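Local coordinates for extracellular sialidase/neuraminidase, putative (Aspergillus fumigatus, PDB 2XZI), which acts as a KDNase, a sialidase-family glycoside hydrolase that probably releases terminal deaminoneuraminic acid (KDN) from glycans, at residues His12-Leu17 with Glu325-Ser330; Leu70-Thr75 with Arg92-Ser97; Ser247-Arg252 with Asp273-Gly278; Pro288-Phe293 with Ile309-Asp314. One frame throughout, in Å; residues are numbered along the deposited sequence.

Contact 1 (His12-Leu17 with Glu325-Ser330); sequences HDEFPL and EDAKVS
The methyl group of A327 lies over one face of the H12 ring. CB sits 3.9 Å from the ring centroid of H12, a CH-pi contact. It leans toward ND1, with A327 CB to H12 ND1 at 3.4 Å. The same ring is fixed from within its own strand. H12 ND1 donates to E14 OE1 at 2.7 Å, almost straight, in the imidazole plane and onto the syn lone pair. E14 gets back to the histidine by a bend in its chain: chi2 of -80° turns CD out of line. Its CG meets V329 CG2 at 3.4 Å, and the two side chains slide past each other in opposite directions. V329 CG1 packs more loosely on P16, at 4.2 Å from CD.

No direct hydrogen bond joins 12-17 to 325-330. Instead, one water donates to E14 OE2 at 2.6 Å and to K328 O at 3.0 Å. R373, outside both segments, bonds A327 O and makes a long, weak ion pair with E14. W379 of helix 377-381 meets the H12 ring and touches A327. The carboxylate of E14 may favour a protonated H12. Strand 12-18 is the outer strand of a four-stranded sheet, and loop 325-330 packs against it. By pairing with strand 368-375 it completes the last blade, the ring closure of a beta-propeller as in the six-bladed sialidase fold.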
loop_
_atom_site.group_PDB
_atom_site.type_symbol
_atom_site.label_atom_id
_atom_site.label_comp_id
_atom_site.label_asym_id
_atom_site.label_seq_id
_atom_site.Cartn_x
_atom_site.Cartn_y
_atom_site.Cartn_z
ATOM N N HIS A 12 -16.715 -7.189 -12.066
ATOM C CA HIS A 12 -15.706 -7.549 -11.072
ATOM C C HIS A 12 -15.048 -8.850 -11.459
ATOM O O HIS A 12 -15.680 -9.759 -12.007
ATOM C CB HIS A 12 -16.340 -7.709 -9.680
ATOM C CG HIS A 12 -17.163 -8.951 -9.544
ATOM N ND1 HIS A 12 -16.634 -10.142 -9.091
ATOM C CD2 HIS A 12 -18.470 -9.194 -9.806
ATOM C CE1 HIS A 12 -17.577 -11.065 -9.084
ATOM N NE2 HIS A 12 -18.700 -10.516 -9.507
ATOM N N ASP A 13 -13.765 -8.946 -11.151
ATOM C CA ASP A 13 -13.070 -10.233 -11.174
ATOM C C ASP A 13 -11.968 -10.186 -10.128
ATOM O O ASP A 13 -11.510 -9.109 -9.733
ATOM C CB ASP A 13 -12.526 -10.579 -12.569
ATOM C CG ASP A 13 -12.503 -12.099 -12.854
ATOM O OD1 ASP A 13 -12.541 -12.933 -11.924
ATOM O OD2 ASP A 13 -12.437 -12.468 -14.049
ATOM N N GLU A 14 -11.557 -11.356 -9.673
ATOM C CA GLU A 14 -10.666 -11.431 -8.544
ATOM C C GLU A 14 -9.952 -12.762 -8.536
ATOM O O GLU A 14 -10.523 -13.798 -8.902
ATOM C CB GLU A 14 -11.455 -11.210 -7.250
ATOM C CG GLU A 14 -12.671 -12.125 -7.064
ATOM C CD GLU A 14 -13.920 -11.693 -7.827
ATOM O OE1 GLU A 14 -14.139 -10.480 -8.038
ATOM O OE2 GLU A 14 -14.696 -12.585 -8.219
ATOM N N PHE A 15 -8.691 -12.739 -8.128
ATOM C CA PHE A 15 -7.884 -13.951 -8.009
ATOM C C PHE A 15 -6.640 -13.687 -7.170
ATOM O O PHE A 15 -6.191 -12.547 -7.079
ATOM C CB PHE A 15 -7.528 -14.548 -9.394
ATOM C CG PHE A 15 -6.910 -13.576 -10.365
ATOM C CD1 PHE A 15 -5.525 -13.396 -10.428
ATOM C CD2 PHE A 15 -7.712 -12.887 -11.259
ATOM C CE1 PHE A 15 -4.964 -12.506 -11.359
ATOM C CE2 PHE A 15 -7.169 -11.990 -12.176
ATOM C CZ PHE A 15 -5.785 -11.792 -12.222
ATOM N N PRO A 16 -6.063 -14.734 -6.561
ATOM C CA PRO A 16 -4.789 -14.521 -5.841
ATOM C C PRO A 16 -3.667 -14.114 -6.802
ATOM O O PRO A 16 -3.522 -14.704 -7.894
ATOM C CB PRO A 16 -4.495 -15.883 -5.204
ATOM C CG PRO A 16 -5.808 -16.641 -5.290
ATOM C CD PRO A 16 -6.517 -16.136 -6.487
ATOM N N LEU A 17 -2.897 -13.096 -6.403
ATOM C CA LEU A 17 -1.766 -12.664 -7.214
ATOM C C LEU A 17 -0.419 -12.992 -6.571
ATOM O O LEU A 17 0.587 -13.200 -7.274
ATOM C CB LEU A 17 -1.868 -11.165 -7.545
ATOM C CG LEU A 17 -0.797 -10.598 -8.473
ATOM C CD1 LEU A 17 -0.844 -11.329 -9.820
ATOM C CD2 LEU A 17 -0.951 -9.082 -8.658
ATOM N N GLU A 325 -16.545 -8.886 0.260
ATOM C CA GLU A 325 -17.040 -10.250 0.408
ATOM C C GLU A 325 -18.249 -10.539 -0.495
ATOM O O GLU A 325 -18.614 -11.690 -0.686
ATOM C CB GLU A 325 -17.286 -10.618 1.886
ATOM C CG GLU A 325 -17.770 -9.493 2.790
ATOM C CD GLU A 325 -17.527 -9.767 4.272
ATOM O OE1 GLU A 325 -17.916 -10.860 4.746
ATOM O OE2 GLU A 325 -16.957 -8.885 4.966
ATOM N N ASP A 326 -18.843 -9.498 -1.085
ATOM C CA ASP A 326 -19.898 -9.690 -2.097
ATOM C C ASP A 326 -19.358 -10.358 -3.366
ATOM O O ASP A 326 -20.125 -10.913 -4.162
ATOM C CB ASP A 326 -20.536 -8.358 -2.505
ATOM C CG ASP A 326 -21.379 -7.722 -1.413
ATOM O OD1 ASP A 326 -21.491 -8.282 -0.308
ATOM O OD2 ASP A 326 -21.934 -6.634 -1.699
ATOM N N ALA A 327 -18.041 -10.270 -3.565
ATOM C CA ALA A 327 -17.351 -10.922 -4.671
ATOM C C ALA A 327 -16.193 -11.734 -4.060
ATOM O O ALA A 327 -15.024 -11.459 -4.314
ATOM C CB ALA A 327 -16.823 -9.875 -5.657
ATOM N N LYS A 328 -16.531 -12.743 -3.255
ATOM C CA LYS A 328 -15.530 -13.489 -2.491
ATOM C C LYS A 328 -14.612 -14.329 -3.383
ATOM O O LYS A 328 -15.022 -14.842 -4.440
ATOM C CB LYS A 328 -16.191 -14.377 -1.418
ATOM C CG LYS A 328 -15.257 -14.800 -0.287
ATOM C CD LYS A 328 -15.881 -15.879 0.616
ATOM C CE LYS A 328 -14.929 -16.306 1.737
ATOM N NZ LYS A 328 -14.816 -15.301 2.837
ATOM N N VAL A 329 -13.362 -14.434 -2.945
ATOM C CA VAL A 329 -12.365 -15.331 -3.518
ATOM C C VAL A 329 -12.323 -16.600 -2.672
ATOM O O VAL A 329 -12.362 -16.543 -1.437
ATOM C CB VAL A 329 -10.952 -14.682 -3.529
ATOM C CG1 VAL A 329 -9.884 -15.661 -4.001
ATOM C CG2 VAL A 329 -10.940 -13.452 -4.391
ATOM N N SER A 330 -12.234 -17.743 -3.353
ATOM C CA SER A 330 -12.134 -19.036 -2.694
ATOM C C SER A 330 -10.720 -19.593 -2.840
ATOM O O SER A 330 -10.075 -19.414 -3.881
ATOM C CB SER A 330 -13.165 -20.002 -3.283
ATOM O OG SER A 330 -14.476 -19.507 -3.087
HETATM O O HOH W 1 -16.556 -13.732 -6.740
#

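Contact 2 (Leu70-Thr75 with Arg92-Ser97). With NA (sodium ion), chain E.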
loop_
_atom_site.group_PDB
_atom_site.type_symbol
_atom_site.label_atom_id
_atom_site.label_comp_id
_atom_site.label_asym_id
_atom_site.label_seq_id
_atom_site.Cartn_x
_atom_site.Cartn_y
_atom_site.Cartn_z
ATOM N N LEU A 70 11.726 -7.315 -0.892
ATOM C CA LEU A 70 10.713 -6.548 -1.614
ATOM C C LEU A 70 10.557 -7.139 -2.995
ATOM O O LEU A 70 11.483 -7.070 -3.806
ATOM C CB LEU A 70 11.110 -5.072 -1.715
ATOM C CG LEU A 70 9.969 -4.053 -1.811
ATOM C CD1 LEU A 70 9.144 -4.193 -3.100
ATOM C CD2 LEU A 70 9.074 -4.103 -0.614
ATOM N N VAL A 71 9.384 -7.717 -3.241
ATOM C CA VAL A 71 9.093 -8.445 -4.478
ATOM C C VAL A 71 8.020 -7.728 -5.291
ATOM O O VAL A 71 7.358 -6.820 -4.792
ATOM C CB VAL A 71 8.716 -9.938 -4.197
ATOM C CG1 VAL A 71 9.905 -10.666 -3.545
ATOM C CG2 VAL A 71 7.425 -10.065 -3.360
ATOM N N TYR A 72 7.862 -8.118 -6.554
ATOM C CA TYR A 72 6.873 -7.498 -7.404
ATOM C C TYR A 72 6.477 -8.372 -8.584
ATOM O O TYR A 72 7.183 -9.339 -8.921
ATOM C CB TYR A 72 7.360 -6.131 -7.893
ATOM C CG TYR A 72 8.427 -6.128 -8.970
ATOM C CD1 TYR A 72 9.746 -6.441 -8.679
ATOM C CD2 TYR A 72 8.117 -5.754 -10.274
ATOM C CE1 TYR A 72 10.729 -6.399 -9.659
ATOM C CE2 TYR A 72 9.101 -5.718 -11.271
ATOM C CZ TYR A 72 10.404 -6.029 -10.954
ATOM O OH TYR A 72 11.401 -6.002 -11.917
ATOM N N LYS A 73 5.361 -8.008 -9.198
ATOM C CA LYS A 73 4.958 -8.540 -10.494
ATOM C C LYS A 73 4.498 -7.403 -11.367
ATOM O O LYS A 73 3.947 -6.420 -10.885
ATOM C CB LYS A 73 3.808 -9.528 -10.338
ATOM C CG LYS A 73 4.168 -10.835 -9.661
ATOM C CD LYS A 73 2.972 -11.759 -9.613
ATOM C CE LYS A 73 3.409 -13.100 -9.085
ATOM N NZ LYS A 73 2.370 -14.129 -9.231
ATOM N N ARG A 74 4.711 -7.533 -12.668
ATOM C CA ARG A 74 4.157 -6.598 -13.633
ATOM C C ARG A 74 3.158 -7.324 -14.509
ATOM O O ARG A 74 3.259 -8.535 -14.697
ATOM C CB ARG A 74 5.252 -6.071 -14.570
ATOM C CG ARG A 74 6.565 -5.675 -13.904
ATOM C CD ARG A 74 7.434 -4.947 -14.931
ATOM N NE ARG A 74 7.695 -5.769 -16.121
ATOM C CZ ARG A 74 8.094 -5.286 -17.297
ATOM N NH1 ARG A 74 8.255 -3.987 -17.486
ATOM N NH2 ARG A 74 8.308 -6.115 -18.315
ATOM N N THR A 75 2.228 -6.587 -15.090
ATOM C CA THR A 75 1.492 -7.106 -16.223
ATOM C C THR A 75 2.433 -7.305 -17.408
ATOM O O THR A 75 3.386 -6.531 -17.609
ATOM C CB THR A 75 0.270 -6.228 -16.586
ATOM O OG1 THR A 75 0.684 -4.881 -16.880
ATOM C CG2 THR A 75 -0.706 -6.228 -15.418
ATOM N N ARG A 92 9.205 -11.285 -9.407
ATOM C CA ARG A 92 10.553 -10.710 -9.480
ATOM C C ARG A 92 10.883 -10.010 -8.159
ATOM O O ARG A 92 10.027 -9.920 -7.270
ATOM C CB ARG A 92 10.636 -9.696 -10.617
ATOM C CG ARG A 92 10.381 -10.253 -12.004
ATOM C CD ARG A 92 10.495 -9.124 -12.994
ATOM N NE ARG A 92 10.248 -9.554 -14.358
ATOM C CZ ARG A 92 10.480 -8.793 -15.421
ATOM N NH1 ARG A 92 10.965 -7.576 -15.266
ATOM N NH2 ARG A 92 10.241 -9.254 -16.639
ATOM N N GLU A 93 12.119 -9.538 -8.032
ATOM C CA GLU A 93 12.604 -8.928 -6.800
ATOM C C GLU A 93 13.128 -7.531 -7.097
ATOM O O GLU A 93 13.865 -7.321 -8.070
ATOM C CB GLU A 93 13.713 -9.797 -6.194
ATOM C CG GLU A 93 14.233 -9.321 -4.849
ATOM C CD GLU A 93 15.206 -10.295 -4.242
ATOM O OE1 GLU A 93 16.355 -10.362 -4.722
ATOM O OE2 GLU A 93 14.803 -10.993 -3.295
ATOM N N VAL A 94 12.714 -6.567 -6.276
ATOM C CA VAL A 94 13.282 -5.231 -6.347
ATOM C C VAL A 94 14.605 -5.246 -5.576
ATOM O O VAL A 94 15.628 -4.841 -6.116
ATOM C CB VAL A 94 12.330 -4.173 -5.753
ATOM C CG1 VAL A 94 13.035 -2.818 -5.708
ATOM C CG2 VAL A 94 11.060 -4.060 -6.575
ATOM N N VAL A 95 14.557 -5.720 -4.326
ATOM C CA VAL A 95 15.733 -5.773 -3.453
ATOM C C VAL A 95 15.542 -6.863 -2.408
ATOM O O VAL A 95 14.446 -7.027 -1.877
ATOM C CB VAL A 95 16.013 -4.395 -2.777
ATOM C CG1 VAL A 95 14.801 -3.899 -1.960
ATOM C CG2 VAL A 95 17.277 -4.449 -1.916
ATOM N N GLY A 96 16.603 -7.613 -2.124
ATOM C CA GLY A 96 16.535 -8.719 -1.162
ATOM C C GLY A 96 17.841 -8.948 -0.422
ATOM O O GLY A 96 17.996 -9.936 0.303
ATOM N N SER A 97 18.784 -8.028 -0.589
ATOM C CA SER A 97 20.127 -8.177 -0.018
ATOM C C SER A 97 20.141 -8.349 1.505
ATOM O O SER A 97 19.471 -7.613 2.223
ATOM C CB SER A 97 21.001 -6.989 -0.431
ATOM O OG SER A 97 20.388 -5.750 -0.105
HETATM NA NA NA E . 16.895 -10.969 2.090
HETATM O O HOH W 2 16.067 -9.123 3.110
HETATM O O HOH W 3 16.619 -13.281 1.243
#
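L70 faces both V94 and V95, which makes a classic beta bulge at the edge of a propeller blade. L70 O accepts from V94 N at 2.8 Å and, weakly, from V95 N at 3.4 Å. L70 N closes the set by donating to V95 O. On the V71-Y72 side of the bulge the pairing is regular antiparallel, with Y72 and R92 as a hydrogen-bonded pair.

Y72 is the centre of the side-chain packing. R92 CB lies over one face of its ring, 3.9 Å from the centroid, a CH-pi contact. E93 O comes at the ring edge, 3.6 Å from Y72 CE1. V94 CG2 touches Y72 CD1 at 3.4 Å, the two side chains crossing at about a right angle. R92 is extended from CG to NE, and its guanidinium has Y72 OH at its edge. R74 NE lies over one face of that guanidinium, 3.8 Å from R92 NH1, the two planes 25° apart. These like charges have other partners: R74 forms a salt bridge with E89, and R92 NH1 bonds N163.

L117 and L119 of the next blade pack on L70; L117 also touches V94, and L119 touches V95. On the far side of the bulge, after V95, the carbonyl oxygen of G96 binds the sodium ion at 2.3 Å, alongside two waters, D67, N69 and G98.

Contact 3 (Ser247-Arg252 with Asp273-Gly278)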
loop_
_atom_site.group_PDB
_atom_site.type_symbol
_atom_site.label_atom_id
_atom_site.label_comp_id
_atom_site.label_asym_id
_atom_site.label_seq_id
_atom_site.Cartn_x
_atom_site.Cartn_y
_atom_site.Cartn_z
ATOM N N SER A 247 -3.599 4.953 16.277
ATOM C CA SER A 247 -2.738 4.216 17.225
ATOM C C SER A 247 -3.515 3.133 18.005
ATOM O O SER A 247 -2.954 2.095 18.371
ATOM C CB SER A 247 -1.980 5.166 18.169
ATOM O OG SER A 247 -2.849 5.979 18.929
ATOM N N GLN A 248 -4.799 3.386 18.237
ATOM C CA GLN A 248 -5.685 2.419 18.877
ATOM C C GLN A 248 -6.916 2.190 18.010
ATOM O O GLN A 248 -7.347 3.088 17.271
ATOM C CB GLN A 248 -6.104 2.885 20.280
ATOM C CG GLN A 248 -5.076 2.604 21.390
ATOM C CD GLN A 248 -4.137 3.768 21.669
ATOM O OE1 GLN A 248 -4.435 4.920 21.344
ATOM N NE2 GLN A 248 -2.997 3.472 22.293
ATOM N N LYS A 249 -7.478 0.988 18.104
ATOM C CA LYS A 249 -8.654 0.620 17.323
ATOM C C LYS A 249 -9.773 1.642 17.496
ATOM O O LYS A 249 -9.957 2.189 18.591
ATOM C CB LYS A 249 -9.161 -0.756 17.748
ATOM C CG LYS A 249 -8.141 -1.864 17.612
ATOM C CD LYS A 249 -8.788 -3.224 17.840
ATOM C CE LYS A 249 -7.963 -4.331 17.196
ATOM N NZ LYS A 249 -8.716 -5.613 17.157
ATOM N N GLY A 250 -10.507 1.901 16.414
ATOM C CA GLY A 250 -11.612 2.830 16.454
ATOM C C GLY A 250 -11.966 3.341 15.078
ATOM O O GLY A 250 -12.858 2.783 14.423
ATOM N N TYR A 251 -11.263 4.399 14.656
ATOM C CA TYR A 251 -11.592 5.169 13.453
ATOM C C TYR A 251 -10.345 5.673 12.760
ATOM O O TYR A 251 -9.316 5.894 13.398
ATOM C CB TYR A 251 -12.475 6.375 13.821
ATOM C CG TYR A 251 -13.747 5.962 14.517
ATOM C CD1 TYR A 251 -14.856 5.538 13.783
ATOM C CD2 TYR A 251 -13.823 5.947 15.909
ATOM C CE1 TYR A 251 -16.021 5.124 14.417
ATOM C CE2 TYR A 251 -14.983 5.546 16.554
ATOM C CZ TYR A 251 -16.072 5.132 15.799
ATOM O OH TYR A 251 -17.224 4.734 16.433
ATOM N N ARG A 252 -10.462 5.884 11.453
ATOM C CA ARG A 252 -9.399 6.550 10.706
ATOM C C ARG A 252 -9.168 7.964 11.234
ATOM O O ARG A 252 -10.112 8.636 11.679
ATOM C CB ARG A 252 -9.753 6.622 9.227
ATOM C CG ARG A 252 -10.049 5.291 8.566
ATOM C CD ARG A 252 -8.862 4.337 8.537
ATOM N NE ARG A 252 -7.734 4.849 7.760
ATOM C CZ ARG A 252 -6.605 4.176 7.589
ATOM N NH1 ARG A 252 -6.476 2.945 8.095
ATOM N NH2 ARG A 252 -5.630 4.710 6.862
ATOM N N ASP A 273 -12.186 1.663 11.867
ATOM C CA ASP A 273 -10.941 1.010 11.482
ATOM C C ASP A 273 -10.432 0.237 12.696
ATOM O O ASP A 273 -10.561 0.726 13.823
ATOM C CB ASP A 273 -9.921 2.067 11.056
ATOM C CG ASP A 273 -8.624 1.451 10.564
ATOM O OD1 ASP A 273 -7.738 1.161 11.392
ATOM O OD2 ASP A 273 -8.506 1.226 9.330
ATOM N N PRO A 274 -9.843 -0.954 12.494
ATOM C CA PRO A 274 -9.408 -1.795 13.618
ATOM C C PRO A 274 -7.928 -1.607 13.955
ATOM O O PRO A 274 -7.321 -2.499 14.511
ATOM C CB PRO A 274 -9.674 -3.212 13.090
ATOM C CG PRO A 274 -9.297 -3.084 11.600
ATOM C CD PRO A 274 -9.760 -1.682 11.208
ATOM N N ALA A 275 -7.389 -0.427 13.647
ATOM C CA ALA A 275 -5.948 -0.165 13.723
ATOM C C ALA A 275 -5.229 -1.035 12.680
ATOM O O ALA A 275 -4.527 -2.008 12.996
ATOM C CB ALA A 275 -5.398 -0.398 15.155
ATOM N N CYS A 276 -5.446 -0.675 11.416
ATOM C CA CYS A 276 -4.868 -1.382 10.279
ATOM C C CYS A 276 -4.622 -0.336 9.180
ATOM O O CYS A 276 -5.217 0.725 9.190
ATOM C CB CYS A 276 -5.823 -2.493 9.790
ATOM S SG CYS A 276 -5.209 -3.550 8.462
ATOM N N GLN A 277 -3.737 -0.632 8.245
ATOM C CA GLN A 277 -3.530 0.228 7.091
ATOM C C GLN A 277 -4.787 0.278 6.199
ATOM O O GLN A 277 -5.595 -0.644 6.194
ATOM C CB GLN A 277 -2.277 -0.268 6.361
ATOM C CG GLN A 277 -1.885 0.463 5.076
ATOM C CD GLN A 277 -2.485 -0.139 3.812
ATOM O OE1 GLN A 277 -3.464 -0.885 3.859
ATOM N NE2 GLN A 277 -1.884 0.169 2.665
ATOM N N GLY A 278 -4.957 1.380 5.476
ATOM C CA GLY A 278 -6.002 1.517 4.467
ATOM C C GLY A 278 -5.388 2.102 3.210
ATOM O O GLY A 278 -4.160 2.307 3.146
HETATM O O HOH W 4 -2.913 3.635 6.455
#
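D273 and R252 meet through a salt bridge, NH1 of R252 to OD2 of D273 at 2.9 Å. The bond is nearly straight (162°). OD2 lies in the guanidinium plane, but NH1 comes from above the carboxylate plane, and the two planes are 65° apart. The R252 chain is bent at chi2 and chi3; chi2 of -64° puts CD beside the aspartate, 3.2 Å from D273 OD2. NH1 also makes a weak bond to C276 O. NE bonds N243, and a water at the guanidinium edge accepts from R252 NH2 and G278 N. OD2 of D273 has a second donor in N295.

The other carboxylate oxygen works within its own segment. D273 OD1 accepts from C276 N at 2.9 Å on its syn lone pair, an Asx motif at the start of the loop after short strand 272-273. That strand pairs antiparallel with strand 250-258 in one blade sheet of the propeller. The single bridge is between G250 and D273, with G250 N to D273 O at 2.8 Å and D273 N to G250 O at 2.9 Å. The backbone angles of G250 call for glycine.

K249 lies beside the loop. Its extended chain passes P274 O, with both CG and CE 3.3 Å from that oxygen, and NZ goes on to bond T300 O. A275 CB packs 4.0 Å from K249 CG. A275 O accepts from R302, a residue of the sugar pocket.

Contact 4 (Pro288-Phe293 with Ile309-Asp314)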
loop_
_atom_site.group_PDB
_atom_site.type_symbol
_atom_site.label_atom_id
_atom_site.label_comp_id
_atom_site.label_asym_id
_atom_site.label_seq_id
_atom_site.Cartn_x
_atom_site.Cartn_y
_atom_site.Cartn_z
ATOM N N PRO A 288 -19.258 13.699 -11.967
ATOM C CA PRO A 288 -19.072 13.975 -10.542
ATOM C C PRO A 288 -17.690 13.530 -10.073
ATOM O O PRO A 288 -17.291 12.395 -10.329
ATOM C CB PRO A 288 -20.175 13.140 -9.877
ATOM C CG PRO A 288 -20.442 12.017 -10.838
ATOM C CD PRO A 288 -19.955 12.419 -12.201
ATOM N N ALA A 289 -16.962 14.426 -9.411
ATOM C CA ALA A 289 -15.637 14.110 -8.884
ATOM C C ALA A 289 -15.741 13.040 -7.803
ATOM O O ALA A 289 -16.683 13.056 -7.004
ATOM C CB ALA A 289 -14.989 15.353 -8.334
ATOM N N ARG A 290 -14.788 12.105 -7.791
ATOM C CA ARG A 290 -14.836 10.979 -6.853
ATOM C C ARG A 290 -13.484 10.681 -6.216
ATOM O O ARG A 290 -12.454 10.664 -6.904
ATOM C CB ARG A 290 -15.342 9.717 -7.570
ATOM C CG ARG A 290 -16.733 9.855 -8.255
ATOM C CD ARG A 290 -17.149 8.532 -8.886
ATOM N NE ARG A 290 -18.142 8.596 -9.970
ATOM C CZ ARG A 290 -17.861 8.850 -11.249
ATOM N NH1 ARG A 290 -16.625 9.142 -11.647
ATOM N NH2 ARG A 290 -18.832 8.813 -12.145
ATOM N N THR A 291 -13.511 10.418 -4.908
ATOM C CA THR A 291 -12.402 9.862 -4.162
ATOM C C THR A 291 -12.873 8.500 -3.699
ATOM O O THR A 291 -14.031 8.341 -3.272
ATOM C CB THR A 291 -12.051 10.717 -2.930
ATOM O OG1 THR A 291 -11.790 12.068 -3.323
ATOM C CG2 THR A 291 -10.817 10.195 -2.223
ATOM N N ILE A 292 -11.984 7.513 -3.810
ATOM C CA ILE A 292 -12.231 6.134 -3.393
ATOM C C ILE A 292 -11.429 5.832 -2.117
ATOM O O ILE A 292 -10.281 6.260 -1.971
ATOM C CB ILE A 292 -11.807 5.114 -4.505
ATOM C CG1 ILE A 292 -12.167 5.579 -5.935
ATOM C CG2 ILE A 292 -12.352 3.720 -4.169
ATOM C CD1 ILE A 292 -13.676 5.810 -6.208
ATOM N N PHE A 293 -12.049 5.104 -1.187
ATOM C CA PHE A 293 -11.384 4.683 0.048
ATOM C C PHE A 293 -11.613 3.193 0.288
ATOM O O PHE A 293 -12.693 2.672 -0.011
ATOM C CB PHE A 293 -11.883 5.495 1.246
ATOM C CG PHE A 293 -11.183 5.151 2.524
ATOM C CD1 PHE A 293 -9.867 5.554 2.746
ATOM C CD2 PHE A 293 -11.823 4.391 3.504
ATOM C CE1 PHE A 293 -9.198 5.228 3.916
ATOM C CE2 PHE A 293 -11.156 4.054 4.689
ATOM C CZ PHE A 293 -9.833 4.476 4.894
ATOM N N ILE A 309 -17.003 5.414 -1.953
ATOM C CA ILE A 309 -16.871 6.617 -2.788
ATOM C C ILE A 309 -17.292 7.859 -2.004
ATOM O O ILE A 309 -18.310 7.846 -1.292
ATOM C CB ILE A 309 -17.709 6.525 -4.084
ATOM C CG1 ILE A 309 -17.291 5.316 -4.950
ATOM C CG2 ILE A 309 -17.652 7.829 -4.888
ATOM C CD1 ILE A 309 -18.375 4.824 -5.945
ATOM N N SER A 310 -16.505 8.929 -2.122
ATOM C CA SER A 310 -16.978 10.243 -1.671
ATOM C C SER A 310 -17.089 11.164 -2.865
ATOM O O SER A 310 -16.183 11.197 -3.701
ATOM C CB SER A 310 -16.033 10.873 -0.653
ATOM O OG SER A 310 -16.520 12.169 -0.273
ATOM N N TYR A 311 -18.166 11.950 -2.900
ATOM C CA TYR A 311 -18.373 12.986 -3.904
ATOM C C TYR A 311 -18.053 14.375 -3.351
ATOM O O TYR A 311 -18.165 15.372 -4.072
ATOM C CB TYR A 311 -19.825 12.952 -4.386
ATOM C CG TYR A 311 -20.205 11.640 -5.004
ATOM C CD1 TYR A 311 -19.840 11.346 -6.310
ATOM C CD2 TYR A 311 -20.912 10.680 -4.275
ATOM C CE1 TYR A 311 -20.186 10.129 -6.900
ATOM C CE2 TYR A 311 -21.271 9.464 -4.852
ATOM C CZ TYR A 311 -20.897 9.196 -6.151
ATOM O OH TYR A 311 -21.257 7.994 -6.711
ATOM N N ASP A 312 -17.649 14.446 -2.091
ATOM C CA ASP A 312 -17.402 15.738 -1.432
ATOM C C ASP A 312 -16.095 16.359 -1.877
ATOM O O ASP A 312 -15.094 15.659 -2.035
ATOM C CB ASP A 312 -17.400 15.591 0.089
ATOM C CG ASP A 312 -18.766 15.261 0.657
ATOM O OD1 ASP A 312 -19.800 15.662 0.069
ATOM O OD2 ASP A 312 -18.807 14.614 1.717
ATOM N N ALA A 313 -16.094 17.681 -2.048
ATOM C CA ALA A 313 -14.888 18.380 -2.490
ATOM C C ALA A 313 -13.695 18.237 -1.538
ATOM O O ALA A 313 -12.549 18.378 -1.958
ATOM C CB ALA A 313 -15.205 19.847 -2.749
ATOM N N ASP A 314 -13.996 17.960 -0.269
ATOM C CA ASP A 314 -13.002 17.757 0.784
ATOM C C ASP A 314 -13.054 16.330 1.343
ATOM O O ASP A 314 -12.491 16.051 2.403
ATOM C CB ASP A 314 -13.242 18.753 1.925
ATOM C CG ASP A 314 -14.614 18.590 2.578
ATOM O OD1 ASP A 314 -15.469 17.814 2.081
ATOM O OD2 ASP A 314 -14.850 19.263 3.605
HETATM O O HOH W 5 -18.442 15.069 -6.662
HETATM O O HOH W 6 -14.240 13.259 -3.225
#
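I292 and I309 lie side by side and point the same way, with I292 CD1 3.9 Å from I309 CG1. They are a non-hydrogen-bonded antiparallel pair in the hairpin of strands 290-294 and 305-310. Next to them, T291 and S310 form the hydrogen-bonded pair. T291 N to S310 O is 3.0 Å and S310 N to T291 O is 2.8 Å, both close to straight and in the carbonyl planes. This is the tight part. On the isoleucine side, I309 CG2 also meets R290 CB at 4.0 Å, and I380 and L381 of helix 377-381 pack on I309.

The strand pairing stops at Y311, and the contact becomes looser. Y311 as a residue is exposed, but I309 CG2 lies over one face of its ring, toward the rim. The ring runs alongside the R290 chain, with R290 CG 3.7 Å from Y311 CE1. R290 is extended from CG to NE, and its guanidinium plane stands 61° from the ring. P288 CB touches Y311 CD1 at 4.0 Å. One water joins the backbones here, donating to both A289 O and Y311 O. A second adds to the T291-S310 pair, accepting from T291 OG1 and donating to S310 O and D312 O. S310 OG accepts from D312 N at 3.1 Å, an ST turn where the strand ends.

D3, near the start of the chain, takes the polar ends of both side chains. Its carboxylate holds R290 by a salt bridge and Y311 OH by a hydrogen bond, and would be expected to keep the two side by side.

In the fold
The contacts involve strands of four different sheets of the propeller, contacts 1 and 3 with adjoining loops. Contact 1 brings the N-terminal strand against a loop 308 residues later, and contacts 2, 3 and 4 are nested inside the loop it closes. It touches contact 2 through L17 O and K73 NZ, 2.8 Å apart, a probable hydrogen bond. Contacts 3 and 4 meet by packing, R252 NE to F293 CZ at 3.6 Å. Contacts 2 and 3 lie on opposite sides of the chain's centre, their centres 28 Å apart. The K249 side chain in contact 3 is about 5 Å from a bound deaminoneuraminic acid. The K328 side chain in contact 1 is about 10 Å from a bound deaminoneuraminic acid, that of L70 in contact 2 about 11 Å.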